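Local atomic coordinates of surface glycan binding protein B (PDB entry 6E57), a protein that binds mixed-linkage beta-glucan at the surface of the gut bacterium Bacteroides ovatus, probably to capture the polysaccharide for uptake and breakdown. Residues R98-E110 with T119-A131. Numbering follows the deposited sequence.
Sequences RSLKAGTYNLKIE and TSREGLVVVNPLA. With EDO (1,2-ethanediol), chain H.
The amide nitrogen of Asn106 reaches across to the carboxylate of Glu122, with ND2 2.6 Å from OE1, on the lone pair that faces away from OE2. This oxygen lies in the amide plane, while the carboxylate is turned 60° against it. Followed outward, Glu122 CB lies near Leu107 O, CG packs 3.7 Å from Lys108 CG, CD and OE2 sit near Lys108 CE, OE1 accepts the hydrogen bond from Asn106 ND2 and a long salt bridge from Lys108 NZ, and OE2 has a long, weak ion pair with Arg46. Glutamate suits the place because its extended chain carries the carboxylate past its cross-strand partner Lys108 to Asn106, two positions back. Lys108 NZ also donates to Asn106 OD1, engaging both ends of the amide; an alanine at Asn106 would probably cost OE1 its amide donor and leave the lysine tip freer to turn.

These residues line one face of an antiparallel beta hairpin, strands 103-113 and 118-128, in the N-terminal beta-sandwich domain. Paired backbone bonds run from Gly103 with Val127 to Ile109 with Arg121. The other face is mostly apolar: Val125 CG2 meets Leu107 CD2 at 3.7 Å, and Val127 CG2 approaches Tyr105 CE1 equally closely. With its CG beside the backbone N (chi1 -62°), Tyr105 extends its ring toward the loop before the strand, where OH donates to Lys101 O and Leu100 CD1 lies above one face, offset toward the rim.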
loop_
_atom_site.group_PDB
_atom_site.type_symbol
_atom_site.label_atom_id
_atom_site.label_comp_id
_atom_site.label_asym_id
_atom_site.label_seq_id
_atom_site.Cartn_x
_atom_site.Cartn_y
_atom_site.Cartn_z
ATOM N N ARG A 98 -21.498 8.992 -20.773
ATOM C CA ARG A 98 -21.807 8.804 -19.362
ATOM C C ARG A 98 -21.030 9.811 -18.504
ATOM O O ARG A 98 -19.812 9.930 -18.610
ATOM C CB ARG A 98 -21.487 7.368 -18.939
ATOM C CG ARG A 98 -21.904 7.056 -17.510
ATOM C CD ARG A 98 -22.089 5.577 -17.239
ATOM N NE ARG A 98 -22.968 5.372 -16.097
ATOM C CZ ARG A 98 -24.294 5.460 -16.144
ATOM N NH1 ARG A 98 -24.899 5.767 -17.282
ATOM N NH2 ARG A 98 -25.011 5.212 -15.063
ATOM N N SER A 99 -21.772 10.531 -17.655
ATOM C CA SER A 99 -21.227 11.357 -16.590
ATOM C C SER A 99 -20.985 10.483 -15.352
ATOM O O SER A 99 -21.908 9.844 -14.854
ATOM C CB SER A 99 -22.157 12.505 -16.287
ATOM O OG SER A 99 -21.498 13.510 -15.533
ATOM N N LEU A 100 -19.732 10.455 -14.877
ATOM C CA LEU A 100 -19.321 9.650 -13.728
ATOM C C LEU A 100 -18.771 10.574 -12.638
ATOM O O LEU A 100 -18.163 11.607 -12.934
ATOM C CB LEU A 100 -18.243 8.652 -14.168
ATOM C CG LEU A 100 -18.670 7.595 -15.187
ATOM C CD1 LEU A 100 -17.455 6.901 -15.785
ATOM C CD2 LEU A 100 -19.608 6.572 -14.561
ATOM N N LYS A 101 -18.973 10.178 -11.378
ATOM C CA LYS A 101 -18.344 10.838 -10.240
ATOM C C LYS A 101 -16.853 10.478 -10.245
ATOM O O LYS A 101 -16.450 9.510 -10.889
ATOM C CB LYS A 101 -19.026 10.418 -8.934
ATOM C CG LYS A 101 -20.543 10.559 -8.919
ATOM C CD LYS A 101 -21.146 10.562 -7.528
ATOM C CE LYS A 101 -22.410 9.734 -7.411
ATOM N NZ LYS A 101 -23.461 10.183 -8.355
ATOM N N ALA A 102 -16.035 11.263 -9.538
ATOM C CA ALA A 102 -14.601 10.976 -9.435
ATOM C C ALA A 102 -14.400 9.522 -8.990
ATOM O O ALA A 102 -15.197 8.986 -8.210
ATOM C CB ALA A 102 -13.933 11.933 -8.479
ATOM N N GLY A 103 -13.340 8.890 -9.510
ATOM C CA GLY A 103 -12.940 7.545 -9.106
ATOM C C GLY A 103 -12.313 6.759 -10.245
ATOM O O GLY A 103 -12.099 7.288 -11.341
ATOM N N THR A 104 -12.012 5.489 -9.959
ATOM C CA THR A 104 -11.499 4.529 -10.927
ATOM C C THR A 104 -12.546 3.422 -11.089
ATOM O O THR A 104 -13.026 2.878 -10.100
ATOM C CB THR A 104 -10.124 4.003 -10.495
ATOM O OG1 THR A 104 -9.215 5.100 -10.585
ATOM C CG2 THR A 104 -9.623 2.851 -11.337
ATOM N N TYR A 105 -12.889 3.112 -12.343
ATOM C CA TYR A 105 -14.008 2.238 -12.676
ATOM C C TYR A 105 -13.542 1.117 -13.608
ATOM O O TYR A 105 -12.701 1.336 -14.477
ATOM C CB TYR A 105 -15.115 3.028 -13.377
ATOM C CG TYR A 105 -15.728 4.127 -12.549
ATOM C CD1 TYR A 105 -15.156 5.388 -12.498
ATOM C CD2 TYR A 105 -16.881 3.904 -11.815
ATOM C CE1 TYR A 105 -15.716 6.401 -11.736
ATOM C CE2 TYR A 105 -17.453 4.905 -11.049
ATOM C CZ TYR A 105 -16.869 6.158 -11.009
ATOM O OH TYR A 105 -17.439 7.143 -10.255
ATOM N N ASN A 106 -14.126 -0.071 -13.428
ATOM C CA ASN A 106 -13.978 -1.164 -14.375
ATOM C C ASN A 106 -15.015 -0.980 -15.491
ATOM O O ASN A 106 -16.206 -0.847 -15.211
ATOM C CB ASN A 106 -14.114 -2.527 -13.693
ATOM C CG ASN A 106 -13.992 -3.677 -14.669
ATOM O OD1 ASN A 106 -14.917 -3.952 -15.435
ATOM N ND2 ASN A 106 -12.852 -4.347 -14.654
ATOM N N LEU A 107 -14.547 -0.968 -16.746
ATOM C CA LEU A 107 -15.405 -0.874 -17.930
ATOM C C LEU A 107 -15.265 -2.158 -18.751
ATOM O O LEU A 107 -14.154 -2.524 -19.124
ATOM C CB LEU A 107 -14.996 0.347 -18.761
ATOM C CG LEU A 107 -15.716 0.504 -20.102
ATOM C CD1 LEU A 107 -17.219 0.647 -19.900
ATOM C CD2 LEU A 107 -15.167 1.690 -20.883
ATOM N N LYS A 108 -16.395 -2.825 -19.017
ATOM C CA LYS A 108 -16.461 -3.955 -19.945
ATOM C C LYS A 108 -17.291 -3.541 -21.164
ATOM O O LYS A 108 -18.359 -2.948 -21.015
ATOM C CB LYS A 108 -17.073 -5.194 -19.284
ATOM C CG LYS A 108 -16.152 -5.951 -18.336
ATOM C CD LYS A 108 -16.823 -7.116 -17.630
ATOM C CE LYS A 108 -16.022 -7.655 -16.461
ATOM N NZ LYS A 108 -16.044 -6.734 -15.298
ATOM N N ILE A 109 -16.770 -3.858 -22.355
ATOM C CA ILE A 109 -17.452 -3.654 -23.632
ATOM C C ILE A 109 -17.724 -5.031 -24.246
ATOM O O ILE A 109 -16.814 -5.665 -24.770
ATOM C CB ILE A 109 -16.609 -2.769 -24.575
ATOM C CG1 ILE A 109 -16.220 -1.442 -23.914
ATOM C CG2 ILE A 109 -17.330 -2.552 -25.899
ATOM C CD1 ILE A 109 -15.174 -0.658 -24.673
ATOM N N GLU A 110 -18.980 -5.481 -24.162
ATOM C CA GLU A 110 -19.386 -6.783 -24.680
ATOM C C GLU A 110 -20.160 -6.589 -25.987
ATOM O O GLU A 110 -21.215 -5.965 -25.998
ATOM C CB GLU A 110 -20.217 -7.534 -23.640
ATOM C CG GLU A 110 -19.414 -7.928 -22.413
ATOM C CD GLU A 110 -20.042 -8.999 -21.537
ATOM O OE1 GLU A 110 -21.021 -9.642 -21.983
ATOM O OE2 GLU A 110 -19.546 -9.189 -20.407
ATOM N N THR A 119 -17.167 -10.807 -28.928
ATOM C CA THR A 119 -15.815 -10.343 -28.593
ATOM C C THR A 119 -15.936 -9.329 -27.444
ATOM O O THR A 119 -17.021 -8.793 -27.193
ATOM C CB THR A 119 -15.095 -9.803 -29.838
ATOM O OG1 THR A 119 -13.702 -9.678 -29.549
ATOM C CG2 THR A 119 -15.635 -8.472 -30.316
ATOM N N SER A 120 -14.818 -9.070 -26.754
ATOM C CA SER A 120 -14.839 -8.417 -25.446
ATOM C C SER A 120 -13.597 -7.535 -25.247
ATOM O O SER A 120 -12.514 -7.868 -25.713
ATOM C CB SER A 120 -14.949 -9.457 -24.360
ATOM O OG SER A 120 -15.753 -8.990 -23.291
ATOM N N ARG A 121 -13.785 -6.410 -24.545
ATOM C CA ARG A 121 -12.698 -5.550 -24.064
ATOM C C ARG A 121 -12.986 -5.180 -22.604
ATOM O O ARG A 121 -14.133 -4.902 -22.252
ATOM C CB ARG A 121 -12.571 -4.277 -24.909
ATOM C CG ARG A 121 -12.247 -4.509 -26.379
ATOM C CD ARG A 121 -10.860 -5.076 -26.637
ATOM N NE ARG A 121 -10.511 -5.051 -28.056
ATOM C CZ ARG A 121 -11.037 -5.849 -28.985
ATOM N NH1 ARG A 121 -11.882 -6.807 -28.643
ATOM N NH2 ARG A 121 -10.723 -5.683 -30.259
ATOM N N GLU A 122 -11.942 -5.188 -21.765
ATOM C CA GLU A 122 -12.048 -4.807 -20.358
ATOM C C GLU A 122 -10.886 -3.870 -20.007
ATOM O O GLU A 122 -9.733 -4.193 -20.258
ATOM C CB GLU A 122 -12.047 -6.046 -19.459
ATOM C CG GLU A 122 -12.429 -5.749 -18.016
ATOM C CD GLU A 122 -12.202 -6.881 -17.026
ATOM O OE1 GLU A 122 -12.203 -6.604 -15.808
ATOM O OE2 GLU A 122 -12.022 -8.034 -17.466
ATOM N N GLY A 123 -11.210 -2.712 -19.423
ATOM C CA GLY A 123 -10.213 -1.715 -19.040
ATOM C C GLY A 123 -10.676 -0.861 -17.873
ATOM O O GLY A 123 -11.772 -1.049 -17.344
ATOM N N LEU A 124 -9.817 0.080 -17.470
ATOM C CA LEU A 124 -10.102 1.009 -16.392
ATOM C C LEU A 124 -10.512 2.362 -16.987
ATOM O O LEU A 124 -10.020 2.755 -18.048
ATOM C CB LEU A 124 -8.859 1.154 -15.509
ATOM C CG LEU A 124 -8.402 -0.110 -14.782
ATOM C CD1 LEU A 124 -7.112 0.148 -14.018
ATOM C CD2 LEU A 124 -9.483 -0.633 -13.844
ATOM N N VAL A 125 -11.430 3.045 -16.293
ATOM C CA VAL A 125 -11.801 4.429 -16.572
ATOM C C VAL A 125 -11.457 5.258 -15.330
ATOM O O VAL A 125 -12.025 5.045 -14.257
ATOM C CB VAL A 125 -13.292 4.550 -16.945
ATOM C CG1 VAL A 125 -13.764 5.997 -16.955
ATOM C CG2 VAL A 125 -13.593 3.880 -18.278
ATOM N N VAL A 126 -10.512 6.189 -15.486
ATOM C CA VAL A 126 -10.075 7.047 -14.399
ATOM C C VAL A 126 -10.771 8.404 -14.555
ATOM O O VAL A 126 -10.684 9.040 -15.607
ATOM C CB VAL A 126 -8.539 7.179 -14.367
ATOM C CG1 VAL A 126 -8.064 8.046 -13.208
ATOM C CG2 VAL A 126 -7.866 5.816 -14.321
ATOM N N VAL A 127 -11.470 8.817 -13.493
ATOM C CA VAL A 127 -12.212 10.072 -13.443
ATOM C C VAL A 127 -11.618 10.929 -12.317
ATOM O O VAL A 127 -11.786 10.615 -11.137
ATOM C CB VAL A 127 -13.718 9.816 -13.246
ATOM C CG1 VAL A 127 -14.528 11.098 -13.342
ATOM C CG2 VAL A 127 -14.242 8.777 -14.228
ATOM N N ASN A 128 -10.913 12.000 -12.699
ATOM C CA ASN A 128 -10.177 12.854 -11.764
ATOM C C ASN A 128 -11.105 13.929 -11.206
ATOM O O ASN A 128 -11.954 14.455 -11.922
ATOM C CB ASN A 128 -8.964 13.508 -12.428
ATOM C CG ASN A 128 -8.041 12.499 -13.074
ATOM O OD1 ASN A 128 -7.483 11.637 -12.397
ATOM N ND2 ASN A 128 -7.879 12.594 -14.382
ATOM N N PRO A 129 -10.958 14.306 -9.916
ATOM C CA PRO A 129 -11.759 15.385 -9.339
ATOM C C PRO A 129 -11.237 16.760 -9.780
ATOM O O PRO A 129 -10.132 16.854 -10.310
ATOM C CB PRO A 129 -11.575 15.169 -7.831
ATOM C CG PRO A 129 -10.183 14.579 -7.709
ATOM C CD PRO A 129 -10.006 13.733 -8.953
ATOM N N LEU A 130 -12.042 17.804 -9.566
ATOM C CA LEU A 130 -11.579 19.179 -9.715
ATOM C C LEU A 130 -10.806 19.583 -8.453
ATOM O O LEU A 130 -10.934 18.952 -7.400
ATOM C CB LEU A 130 -12.778 20.098 -9.962
ATOM C CG LEU A 130 -13.563 19.817 -11.245
ATOM C CD1 LEU A 130 -14.618 20.888 -11.484
ATOM C CD2 LEU A 130 -12.633 19.711 -12.445
ATOM N N ALA A 131 -9.999 20.642 -8.579
ATOM C CA ALA A 131 -9.110 21.103 -7.516
ATOM C C ALA A 131 -9.903 21.381 -6.230
ATOM O O ALA A 131 -9.463 21.012 -5.137
ATOM C CB ALA A 131 -8.361 22.328 -7.978
HETATM C C1 EDO H . -10.993 -10.031 -31.790
HETATM O O1 EDO H . -10.989 -10.661 -33.076
HETATM C C2 EDO H . -11.645 -8.655 -31.902
HETATM O O2 EDO H . -10.907 -7.829 -32.812
#